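Local coordinates for protein endo-1,4-beta-xylanase D (Paenibacillus polymyxa, PDB 1W0N) that hydrolyses internal beta-1,4 linkages of xylan and is represented here by its family 36 carbohydrate-binding module, which binds carbohydrate, probably xylan, in a calcium-dependent way, at residues F34-Y40 / D121-D125; V46-F52 / G105-L111; H57-G63 / T91-L97; T70-D74 / S84-T88. All coordinates share one frame. Residue numbers count along the deposited sequence, not the author numbering.

Interaction 1 of 4, residues F34-Y40 / D121-D125; sequences FDGVALY and DAYVD. With CA (calcium ion), chain B; MG (magnesium ion), chain C.
Two short extended strands, 36-39 and 122-125, run antiparallel (158° between directions, axes 4.7 Å apart), with Val-37 facing Val-124 and Leu-39 facing Ala-122 in hydrogen-bonded pairs and Ala-38 facing Tyr-123 in a non-hydrogen-bonded one. Four bonds satisfy the facing amides and carbonyls: Val-37 N to Val-124 O 2.9 Å, Val-124 N to Val-37 O 2.8 Å, Leu-39 N to Ala-122 O 2.9 Å and Ala-122 N to Leu-39 O 3.0 Å. Outward backbone groups pair with neighbouring strands, Gly-36 with Ile-30, Ala-38 with Gly-28 and Tyr-123 with Ala-64, while Asp-121 N bonds to Ser-66 OG. Gly-36 brings CA to 3.1 Å from Val-124 O, where a CB would clash. Val-37, Leu-39 (m,t), Ala-122 and Val-124 (t) are apolar because they point into the beta-sandwich interior; Leu-39 CD1 lies 4.0 Å from Val-124 CG2. Magnesium binds Tyr-40 O (2.1 Å), Asp-121 OD1 (2.0 Å) and four waters, one donating to Asp-121 OD2 at 2.7 Å; a metal so open to water is consistent with a site where sugar hydroxyls could replace waters. Phe-34 (p) lays its ring under Asp-125 CB, a CH-pi contact of 3.5 Å from CB to the centroid. Calcium takes Asp-35 O (2.3 Å), Asp-125 O (2.5 Å), Asp-125 OD1 (2.3 Å), a water (2.4 Å), Glu-16 and Glu-18; Asp-125 OD2 forms a salt bridge with Arg-62.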
# COMPACT_ATOMS: atom_id res chain seq x y z
N PHE A 34 -4.34 -8.78 -10.43
CA PHE A 34 -4.91 -9.51 -9.30
C PHE A 34 -6.13 -8.70 -8.89
O PHE A 34 -6.34 -7.58 -9.34
CB PHE A 34 -3.91 -9.69 -8.13
CG PHE A 34 -3.03 -8.48 -7.90
CD1 PHE A 34 -3.59 -7.25 -7.57
CD2 PHE A 34 -1.66 -8.56 -8.05
CE1 PHE A 34 -2.79 -6.12 -7.39
CE2 PHE A 34 -0.85 -7.44 -7.85
CZ PHE A 34 -1.42 -6.22 -7.55
N ASP A 35 -6.95 -9.29 -8.00
CA ASP A 35 -8.01 -8.53 -7.37
C ASP A 35 -7.37 -7.56 -6.37
O ASP A 35 -6.61 -7.98 -5.49
CB ASP A 35 -9.02 -9.45 -6.71
CG ASP A 35 -9.70 -10.33 -7.74
OD1 ASP A 35 -10.31 -9.76 -8.67
OD2 ASP A 35 -9.56 -11.55 -7.75
N GLY A 36 -7.63 -6.28 -6.54
CA GLY A 36 -6.95 -5.28 -5.74
C GLY A 36 -7.44 -3.91 -6.11
O GLY A 36 -8.60 -3.74 -6.53
N VAL A 37 -6.57 -2.91 -5.95
CA VAL A 37 -6.88 -1.54 -6.27
C VAL A 37 -5.70 -0.95 -7.04
O VAL A 37 -4.54 -1.23 -6.71
CB VAL A 37 -7.19 -0.70 -5.00
CG1 VAL A 37 -7.48 0.76 -5.34
CG2 VAL A 37 -8.37 -1.31 -4.26
N ALA A 38 -6.00 -0.09 -8.02
CA ALA A 38 -4.98 0.67 -8.73
C ALA A 38 -4.94 2.11 -8.22
O ALA A 38 -5.99 2.74 -7.97
CB ALA A 38 -5.27 0.68 -10.22
N LEU A 39 -3.72 2.62 -8.14
CA LEU A 39 -3.40 4.00 -7.76
C LEU A 39 -2.65 4.64 -8.92
O LEU A 39 -1.64 4.09 -9.39
CB LEU A 39 -2.51 4.01 -6.52
CG LEU A 39 -3.04 3.24 -5.30
CD1 LEU A 39 -1.97 3.18 -4.23
CD2 LEU A 39 -4.32 3.85 -4.76
N TYR A 40 -3.15 5.78 -9.40
CA TYR A 40 -2.67 6.37 -10.65
C TYR A 40 -2.06 7.75 -10.51
O TYR A 40 -1.26 8.17 -11.36
CB TYR A 40 -3.81 6.50 -11.66
CG TYR A 40 -4.59 5.24 -11.94
CD1 TYR A 40 -4.25 4.38 -12.98
CD2 TYR A 40 -5.73 4.92 -11.20
CE1 TYR A 40 -5.02 3.26 -13.28
CE2 TYR A 40 -6.51 3.81 -11.49
CZ TYR A 40 -6.15 2.99 -12.53
OH TYR A 40 -6.93 1.89 -12.85
N ASP A 121 2.08 3.61 -12.42
CA ASP A 121 0.93 3.37 -11.57
C ASP A 121 1.13 2.08 -10.80
O ASP A 121 1.81 1.17 -11.26
CB ASP A 121 -0.32 3.37 -12.43
CG ASP A 121 -0.48 4.69 -13.15
OD1 ASP A 121 -0.12 5.71 -12.51
OD2 ASP A 121 -0.95 4.72 -14.31
N ALA A 122 0.55 2.05 -9.60
CA ALA A 122 0.71 0.90 -8.72
C ALA A 122 -0.58 0.10 -8.63
O ALA A 122 -1.66 0.66 -8.42
CB ALA A 122 1.12 1.32 -7.33
N TYR A 123 -0.44 -1.20 -8.73
CA TYR A 123 -1.50 -2.14 -8.44
C TYR A 123 -1.19 -2.73 -7.07
O TYR A 123 -0.07 -3.20 -6.84
CB TYR A 123 -1.51 -3.22 -9.51
CG TYR A 123 -1.63 -2.71 -10.93
CD1 TYR A 123 -2.55 -1.73 -11.28
CD2 TYR A 123 -0.86 -3.26 -11.94
CE1 TYR A 123 -2.68 -1.30 -12.60
CE2 TYR A 123 -1.00 -2.86 -13.26
CZ TYR A 123 -1.91 -1.88 -13.58
OH TYR A 123 -2.07 -1.48 -14.89
N VAL A 124 -2.22 -2.75 -6.21
CA VAL A 124 -2.03 -3.18 -4.82
C VAL A 124 -2.98 -4.34 -4.58
O VAL A 124 -4.19 -4.22 -4.85
CB VAL A 124 -2.38 -2.00 -3.88
CG1 VAL A 124 -2.14 -2.39 -2.46
CG2 VAL A 124 -1.50 -0.78 -4.18
N ASP A 125 -2.43 -5.45 -4.10
CA ASP A 125 -3.24 -6.66 -3.88
C ASP A 125 -3.74 -6.74 -2.43
O ASP A 125 -4.94 -6.86 -2.18
CB ASP A 125 -2.38 -7.87 -4.26
CG ASP A 125 -3.10 -9.20 -4.19
OD1 ASP A 125 -4.28 -9.22 -3.82
OD2 ASP A 125 -2.46 -10.24 -4.51
CA CA B . -6.41 -8.62 -3.25
MG MG C . 0.07 7.70 -12.88
O HOH W 1 -1.39 7.39 -14.33
O HOH W 2 -6.78 -10.92 -3.91
O HOH W 3 0.15 9.70 -13.30
O HOH W 4 1.55 7.38 -14.34
O HOH W 5 1.64 7.77 -11.55

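Interaction 2 of 4, residues V46-F52 / G105-L111; sequences VSYSQYF and GDQEIKL
Eight backbone hydrogen bonds zip strand 46-52 to 105-111 in antiparallel register: at 3.0 Å Val-46 N to Leu-111 O and Tyr-48 N to Ile-109 O; at 2.9 Å Leu-111 N to Val-46 O, Gln-50 N to Gln-107 O, Gln-107 N to Gln-50 O and Phe-52 N to Gly-105 O; at 2.8 Å Ile-109 N to Tyr-48 O and Gly-105 N to Phe-52 O. Ser-47/Lys-110, Ser-49/Glu-108 and Tyr-51/Asp-106 are the non-hydrogen-bonded pairs. Strands 46-52 and 107-111 differ in direction by 141°, a marked twist, with axes 4.5 Å apart. Gly-105 has phi 78°, easy without a CB. Apolar contacts are Val-46 CG2 to Leu-111 CB 3.8 Å, Tyr-48 CE1 (chi1 p) to Ile-109 CB 3.6 Å, and Phe-52 CE2 to Ile-109 CD1 3.8 Å; branched Ile-109 (m,m) fills the middle. Among polar bonds, Tyr-48 OH donates to Gln-50 OE1 (2.8 Å), Gln-50 NE2 to Tyr-51 O (3.0 Å), and a water joins Ser-47 OG (2.7 Å) to Glu-108 OE2 (2.8 Å). A mostly apolar inner face, centred on Val-46, Ile-109, Leu-111 and Phe-52 with Gln-50 and Gln-107 toward its end, and a hydrophilic outer face suit one sheet of a beta-sandwich, as in family 6-like carbohydrate-binding modules.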
# COMPACT_ATOMS: atom_id res chain seq x y z
N VAL A 46 -5.73 4.08 -0.85
CA VAL A 46 -6.58 3.15 -0.11
C VAL A 46 -6.28 3.30 1.36
O VAL A 46 -5.12 3.56 1.74
CB VAL A 46 -6.41 1.66 -0.53
CG1 VAL A 46 -6.95 1.46 -1.94
CG2 VAL A 46 -4.97 1.20 -0.44
N SER A 47 -7.29 3.13 2.21
CA SER A 47 -7.07 3.26 3.64
C SER A 47 -8.06 2.44 4.44
O SER A 47 -9.15 2.12 3.98
CB SER A 47 -7.14 4.70 4.08
OG SER A 47 -8.44 5.22 3.94
N TYR A 48 -7.67 2.12 5.67
CA TYR A 48 -8.57 1.50 6.63
C TYR A 48 -7.99 1.73 8.02
O TYR A 48 -6.84 2.15 8.17
CB TYR A 48 -8.78 0.00 6.33
CG TYR A 48 -7.67 -0.87 6.78
CD1 TYR A 48 -6.47 -0.95 6.09
CD2 TYR A 48 -7.78 -1.58 7.98
CE1 TYR A 48 -5.42 -1.73 6.57
CE2 TYR A 48 -6.75 -2.35 8.47
CZ TYR A 48 -5.56 -2.42 7.77
OH TYR A 48 -4.51 -3.17 8.22
N SER A 49 -8.79 1.46 9.06
CA SER A 49 -8.35 1.62 10.42
C SER A 49 -7.93 0.28 11.01
O SER A 49 -8.70 -0.68 10.97
CB SER A 49 -9.47 2.21 11.28
OG SER A 49 -9.75 3.50 10.86
N GLN A 50 -6.72 0.24 11.57
CA GLN A 50 -6.15 -0.95 12.18
C GLN A 50 -5.88 -0.71 13.65
O GLN A 50 -5.21 0.26 14.01
CB GLN A 50 -4.84 -1.30 11.47
CG GLN A 50 -4.08 -2.50 12.03
CD GLN A 50 -4.84 -3.81 11.84
OE1 GLN A 50 -5.17 -4.18 10.70
NE2 GLN A 50 -5.08 -4.51 12.92
N TYR A 51 -6.31 -1.65 14.51
CA TYR A 51 -5.95 -1.61 15.92
C TYR A 51 -4.64 -2.35 16.12
O TYR A 51 -4.47 -3.48 15.65
CB TYR A 51 -7.05 -2.27 16.77
CG TYR A 51 -6.61 -2.36 18.23
CD1 TYR A 51 -6.61 -1.30 19.10
CD2 TYR A 51 -6.05 -3.58 18.70
CE1 TYR A 51 -6.11 -1.40 20.38
CE2 TYR A 51 -5.51 -3.67 20.00
CZ TYR A 51 -5.54 -2.59 20.83
OH TYR A 51 -5.02 -2.65 22.09
N PHE A 52 -3.71 -1.73 16.86
CA PHE A 52 -2.44 -2.33 17.20
C PHE A 52 -2.26 -2.44 18.71
O PHE A 52 -2.41 -1.45 19.44
CB PHE A 52 -1.29 -1.47 16.69
CG PHE A 52 -1.16 -1.43 15.20
CD1 PHE A 52 -0.83 -2.56 14.47
CD2 PHE A 52 -1.26 -0.21 14.54
CE1 PHE A 52 -0.60 -2.50 13.12
CE2 PHE A 52 -1.05 -0.15 13.17
CZ PHE A 52 -0.72 -1.28 12.46
N GLY A 105 -2.86 1.34 19.49
CA GLY A 105 -4.26 1.69 19.44
C GLY A 105 -4.76 1.76 18.00
O GLY A 105 -4.19 1.11 17.11
N ASP A 106 -5.83 2.51 17.78
CA ASP A 106 -6.43 2.63 16.47
C ASP A 106 -5.62 3.58 15.61
O ASP A 106 -5.43 4.74 15.98
CB ASP A 106 -7.87 3.13 16.58
CG ASP A 106 -8.72 2.20 17.33
OD1 ASP A 106 -8.78 1.00 16.93
OD2 ASP A 106 -9.35 2.59 18.37
N GLN A 107 -5.17 3.08 14.45
CA GLN A 107 -4.35 3.89 13.56
C GLN A 107 -4.84 3.72 12.12
O GLN A 107 -5.08 2.61 11.66
CB GLN A 107 -2.89 3.47 13.64
CG GLN A 107 -2.28 3.66 15.03
CD GLN A 107 -2.29 5.12 15.51
OE1 GLN A 107 -2.23 6.03 14.71
NE2 GLN A 107 -2.36 5.31 16.79
N GLU A 108 -4.93 4.85 11.41
CA GLU A 108 -5.21 4.78 10.00
C GLU A 108 -4.01 4.20 9.27
O GLU A 108 -2.87 4.61 9.49
CB GLU A 108 -5.47 6.17 9.43
CG GLU A 108 -5.76 6.15 7.93
CD GLU A 108 -5.72 7.51 7.33
OE1 GLU A 108 -4.60 8.17 7.22
OE2 GLU A 108 -6.74 8.01 6.91
N ILE A 109 -4.30 3.24 8.38
CA ILE A 109 -3.32 2.69 7.45
C ILE A 109 -3.68 3.21 6.07
O ILE A 109 -4.84 3.07 5.65
CB ILE A 109 -3.38 1.15 7.45
CG1 ILE A 109 -3.32 0.57 8.87
CG2 ILE A 109 -2.29 0.57 6.55
CD1 ILE A 109 -2.15 1.01 9.70
N LYS A 110 -2.74 3.82 5.38
CA LYS A 110 -3.00 4.37 4.05
C LYS A 110 -1.86 3.98 3.12
O LYS A 110 -0.68 4.03 3.50
CB LYS A 110 -3.17 5.87 4.13
CG LYS A 110 -3.43 6.57 2.81
CD LYS A 110 -3.76 8.01 2.96
CE LYS A 110 -2.64 8.84 3.35
NZ LYS A 110 -3.09 10.24 3.25
N LEU A 111 -2.22 3.60 1.89
CA LEU A 111 -1.26 3.41 0.81
C LEU A 111 -1.59 4.44 -0.27
O LEU A 111 -2.76 4.62 -0.66
CB LEU A 111 -1.36 1.99 0.24
CG LEU A 111 -0.95 0.88 1.21
CD1 LEU A 111 -1.44 -0.48 0.71
CD2 LEU A 111 0.56 0.82 1.41
O HOH W 6 -8.13 7.83 4.52

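Interaction 3 of 4, residues H57-G63 / T91-L97; sequences HNISVRG and TPTVQTL. With SO4 (sulfate ion), chain D.
Residues 57-63 are extended throughout and pair antiparallel with 93-97 after the loop residues Thr-91 and Pro-92; the axes are 4.6 Å apart and the directions differ by 154°. Hydrogen-bonded pairs are Ile-59/Leu-97, Val-61/Gln-95 and Gly-63/Thr-93, each closed by two bonds: Ile-59 N to Leu-97 O and Leu-97 N to Ile-59 O at 2.8 Å, Val-61 N to Gln-95 O and Gln-95 N to Val-61 O at 2.9 Å, Gly-63 N to Thr-93 O and Thr-93 N to Gly-63 O at 3.0 Å. Between them Ser-60 faces Thr-96 and Arg-62 faces Val-94 in non-hydrogen-bonded pairs. In Ser-60/Thr-96, both m, the small hydroxyls meet directly, OG to OG1 2.8 Å. Beside it Ser-60 CB packs on Val-94 CG1 (3.7 Å). Arg-62, extended along chi1 to chi3, spreads one face of its guanidinium over Pro-92, NH2 to CB 3.6 Å, while NH1 forms a salt bridge with Asp-125 of the calcium site. On the face of Ile-59 and Val-61, Gln-95 (m,m) folds back so that NE2 donates to Thr-93 OG1 at 2.9 Å. His-57 NE2 makes a very short 2.5 Å bond to O3 of a sulfate, probably from the crystallisation liquor; its ND1 bonds to His-102. Branched Val-61 and Leu-97 reach Phe-85 of the opposing sheet, the face-to-face packing that defines a beta-sandwich.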
# COMPACT_ATOMS: atom_id res chain seq x y z
N HIS A 57 6.05 -3.54 13.82
CA HIS A 57 5.65 -4.61 12.92
C HIS A 57 6.55 -4.67 11.70
O HIS A 57 7.17 -3.69 11.30
CB HIS A 57 4.22 -4.39 12.39
CG HIS A 57 3.19 -4.56 13.46
ND1 HIS A 57 2.93 -3.58 14.38
CD2 HIS A 57 2.45 -5.64 13.78
CE1 HIS A 57 2.05 -4.06 15.24
NE2 HIS A 57 1.73 -5.29 14.91
N ASN A 58 6.55 -5.86 11.09
CA ASN A 58 6.97 -6.03 9.71
C ASN A 58 5.73 -5.91 8.84
O ASN A 58 4.64 -6.38 9.20
CB ASN A 58 7.59 -7.41 9.52
CG ASN A 58 8.76 -7.67 10.43
OD1 ASN A 58 8.83 -8.74 11.11
ND2 ASN A 58 9.66 -6.77 10.47
N ILE A 59 5.88 -5.22 7.70
CA ILE A 59 4.74 -4.94 6.84
C ILE A 59 5.10 -5.34 5.41
O ILE A 59 6.09 -4.85 4.87
CB ILE A 59 4.34 -3.48 6.87
CG1 ILE A 59 4.20 -2.94 8.30
CG2 ILE A 59 3.02 -3.29 6.15
CD1 ILE A 59 5.16 -1.92 8.65
N SER A 60 4.27 -6.19 4.81
CA SER A 60 4.46 -6.58 3.43
C SER A 60 3.24 -6.19 2.61
O SER A 60 2.11 -6.23 3.09
CB SER A 60 4.74 -8.07 3.29
OG SER A 60 6.02 -8.43 3.77
N VAL A 61 3.50 -5.82 1.35
CA VAL A 61 2.44 -5.53 0.39
C VAL A 61 2.78 -6.29 -0.88
O VAL A 61 3.91 -6.22 -1.37
CB VAL A 61 2.30 -4.02 0.12
CG1 VAL A 61 1.36 -3.74 -1.06
CG2 VAL A 61 1.78 -3.32 1.36
N ARG A 62 1.78 -7.02 -1.42
CA ARG A 62 1.92 -7.59 -2.75
C ARG A 62 1.38 -6.57 -3.75
O ARG A 62 0.27 -6.06 -3.59
CB ARG A 62 1.16 -8.91 -2.87
CG ARG A 62 1.33 -9.55 -4.23
CD ARG A 62 0.84 -10.99 -4.26
NE ARG A 62 1.17 -11.66 -5.51
CZ ARG A 62 0.32 -12.06 -6.45
NH1 ARG A 62 -0.98 -11.76 -6.40
NH2 ARG A 62 0.78 -12.77 -7.49
N GLY A 63 2.20 -6.25 -4.75
CA GLY A 63 1.85 -5.23 -5.71
C GLY A 63 2.57 -5.43 -7.03
O GLY A 63 3.37 -6.35 -7.19
N THR A 91 5.18 -7.94 -13.20
CA THR A 91 4.90 -9.15 -12.44
C THR A 91 4.77 -8.82 -10.97
O THR A 91 5.68 -8.20 -10.39
CB THR A 91 5.98 -10.18 -12.70
OG1 THR A 91 5.94 -10.49 -14.10
CG2 THR A 91 5.73 -11.47 -11.93
N PRO A 92 3.69 -9.24 -10.31
CA PRO A 92 3.55 -8.96 -8.88
C PRO A 92 4.68 -9.53 -8.05
O PRO A 92 5.14 -10.65 -8.29
CB PRO A 92 2.22 -9.62 -8.51
CG PRO A 92 1.44 -9.63 -9.81
CD PRO A 92 2.49 -9.91 -10.86
N THR A 93 5.08 -8.78 -7.03
CA THR A 93 5.97 -9.27 -6.00
C THR A 93 5.47 -8.81 -4.63
O THR A 93 4.69 -7.88 -4.52
CB THR A 93 7.43 -8.78 -6.15
OG1 THR A 93 7.50 -7.37 -5.90
CG2 THR A 93 8.02 -9.05 -7.54
N VAL A 94 5.99 -9.50 -3.60
CA VAL A 94 5.78 -9.09 -2.23
C VAL A 94 6.99 -8.24 -1.81
O VAL A 94 8.14 -8.71 -1.85
CB VAL A 94 5.60 -10.30 -1.30
CG1 VAL A 94 5.53 -9.87 0.16
CG2 VAL A 94 4.37 -11.11 -1.68
N GLN A 95 6.72 -7.01 -1.42
CA GLN A 95 7.73 -6.08 -0.93
C GLN A 95 7.50 -5.87 0.56
O GLN A 95 6.38 -5.99 1.05
CB GLN A 95 7.65 -4.77 -1.71
CG GLN A 95 7.98 -4.95 -3.19
CD GLN A 95 9.43 -5.30 -3.44
OE1 GLN A 95 10.34 -4.78 -2.74
NE2 GLN A 95 9.68 -6.11 -4.43
N THR A 96 8.58 -5.53 1.28
CA THR A 96 8.56 -5.53 2.73
C THR A 96 9.26 -4.30 3.31
O THR A 96 10.31 -3.87 2.81
CB THR A 96 9.25 -6.82 3.24
OG1 THR A 96 8.53 -7.96 2.72
CG2 THR A 96 9.25 -6.93 4.76
N LEU A 97 8.66 -3.79 4.39
CA LEU A 97 9.27 -2.84 5.30
C LEU A 97 9.35 -3.53 6.66
O LEU A 97 8.32 -3.86 7.24
CB LEU A 97 8.40 -1.58 5.44
CG LEU A 97 8.35 -0.69 4.20
CD1 LEU A 97 7.24 0.35 4.32
CD2 LEU A 97 9.71 -0.00 4.01
S SO4 D . -0.50 -5.66 17.12
O1 SO4 D . -0.32 -6.96 17.56
O2 SO4 D . 0.47 -4.82 17.63
O3 SO4 D . -0.63 -5.65 15.65
O4 SO4 D . -1.84 -5.50 17.76

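Interaction 4 of 4, residues T70-D74 / S84-T88; sequences TAKVD and SFNFT
Both segments belong to the beta hairpin of strands 70-77 and 80-88, at an edge of one sheet of the beta-sandwich; they run antiparallel at 159°, axes 4.4 Å apart. Thr-70 (m) faces Thr-88 (m) in a non-hydrogen-bonded pair, and their OG1 atoms bond at 2.8 Å; Asn-86 ND2 donates to Thr-88 OG1 (2.7 Å). Ala-71 pairs with Phe-87 through Ala-71 N to Phe-87 O (2.8 Å) and Phe-87 N to Ala-71 O (2.9 Å), its small CB suiting the close approach of Ala-122. On the outer, polar face Lys-72 and Asn-86 form a non-hydrogen-bonded pair; Lys-72 NZ donates to a water (2.6 Å) that donates to Ser-84 O (2.8 Å). Val-73 (t) bonds by N to Phe-85 O (2.9 Å) and by O to Phe-85 N (2.8 Å), and turns inward, CG2 4.0 Å from Phe-87 CE2. Asp-74/Ser-84 is also non-hydrogen-bonded: Asp-74 OD1 and Ser-84 OG both bond to Thr-114 OG1, and OD1 lies 3.5 Å from Ser-84 CB.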
# COMPACT_ATOMS: atom_id res chain seq x y z
N THR A 70 9.28 1.49 -12.64
CA THR A 70 9.00 1.54 -11.21
C THR A 70 7.74 2.31 -10.88
O THR A 70 7.49 3.39 -11.39
CB THR A 70 10.19 2.24 -10.53
OG1 THR A 70 11.39 1.52 -10.83
CG2 THR A 70 10.02 2.30 -9.02
N ALA A 71 6.96 1.71 -9.96
CA ALA A 71 5.89 2.38 -9.25
C ALA A 71 6.25 2.33 -7.76
O ALA A 71 6.73 1.32 -7.28
CB ALA A 71 4.56 1.66 -9.49
N LYS A 72 6.08 3.44 -7.07
CA LYS A 72 6.41 3.50 -5.65
C LYS A 72 5.17 3.88 -4.85
O LYS A 72 4.43 4.78 -5.23
CB LYS A 72 7.54 4.48 -5.36
CG LYS A 72 8.94 3.84 -5.64
CD LYS A 72 10.02 4.75 -5.26
CE LYS A 72 11.31 4.08 -5.23
NZ LYS A 72 11.74 4.00 -3.83
N VAL A 73 4.97 3.17 -3.73
CA VAL A 73 3.80 3.33 -2.89
C VAL A 73 4.23 3.65 -1.46
O VAL A 73 4.90 2.83 -0.83
CB VAL A 73 2.96 2.03 -2.91
CG1 VAL A 73 1.75 2.16 -2.00
CG2 VAL A 73 2.53 1.68 -4.32
N ASP A 74 3.83 4.82 -0.97
CA ASP A 74 4.06 5.17 0.43
C ASP A 74 3.10 4.41 1.34
O ASP A 74 1.91 4.25 1.03
CB ASP A 74 3.79 6.66 0.65
CG ASP A 74 4.91 7.57 0.18
OD1 ASP A 74 6.00 7.10 -0.11
OD2 ASP A 74 4.70 8.81 0.12
N SER A 84 8.41 3.42 1.84
CA SER A 84 7.81 3.24 0.54
C SER A 84 8.16 1.89 -0.05
O SER A 84 9.32 1.50 -0.05
CB SER A 84 8.20 4.37 -0.46
OG SER A 84 8.33 4.10 -1.82
N PHE A 85 7.19 1.24 -0.65
CA PHE A 85 7.37 0.00 -1.37
C PHE A 85 7.67 0.31 -2.84
O PHE A 85 7.03 1.15 -3.45
CB PHE A 85 6.09 -0.83 -1.32
CG PHE A 85 5.67 -1.22 0.07
CD1 PHE A 85 6.30 -2.26 0.75
CD2 PHE A 85 4.60 -0.58 0.67
CE1 PHE A 85 5.90 -2.64 2.02
CE2 PHE A 85 4.20 -0.97 1.94
CZ PHE A 85 4.85 -1.99 2.62
N ASN A 86 8.64 -0.43 -3.39
CA ASN A 86 9.03 -0.31 -4.78
C ASN A 86 8.53 -1.53 -5.54
O ASN A 86 8.97 -2.65 -5.27
CB ASN A 86 10.56 -0.25 -4.83
CG ASN A 86 11.12 -0.14 -6.23
OD1 ASN A 86 12.22 0.50 -6.39
ND2 ASN A 86 10.54 -0.75 -7.17
N PHE A 87 7.58 -1.29 -6.46
CA PHE A 87 7.13 -2.34 -7.38
C PHE A 87 7.62 -1.97 -8.77
O PHE A 87 7.09 -1.06 -9.41
CB PHE A 87 5.59 -2.45 -7.38
CG PHE A 87 5.06 -2.77 -6.01
CD1 PHE A 87 5.24 -4.03 -5.46
CD2 PHE A 87 4.41 -1.80 -5.26
CE1 PHE A 87 4.80 -4.32 -4.17
CE2 PHE A 87 3.96 -2.09 -3.97
CZ PHE A 87 4.17 -3.34 -3.42
N THR A 88 8.67 -2.66 -9.21
CA THR A 88 9.21 -2.46 -10.55
C THR A 88 8.83 -3.66 -11.40
O THR A 88 9.02 -4.81 -11.03
CB THR A 88 10.73 -2.28 -10.48
OG1 THR A 88 11.04 -1.05 -9.81
CG2 THR A 88 11.35 -2.16 -11.87
O HOH W 7 11.14 2.20 -2.09

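From the N terminus the chain passes 34-40, 46-52, 57-63 and 70-74 in turn, then returns through the partners in reverse order: 84-88 closes the short hairpin loop of interaction 4, 91-97 closes interaction 3, 105-111 interaction 2 and 121-125 interaction 1. Each loop nests inside the next and none cross, the folded-over order of a jelly roll. Interactions 1 and 3 lie in one sheet and interactions 2 and 4 in the other, so from 34-40 onward the chain passes back and forth between the sheets, except at the 70-77/80-88 hairpin, which stays in one. Between them the interior is shared: Ala-122 packs on Val-73, Leu-111 on Val-124, and Val-37 on Val-46.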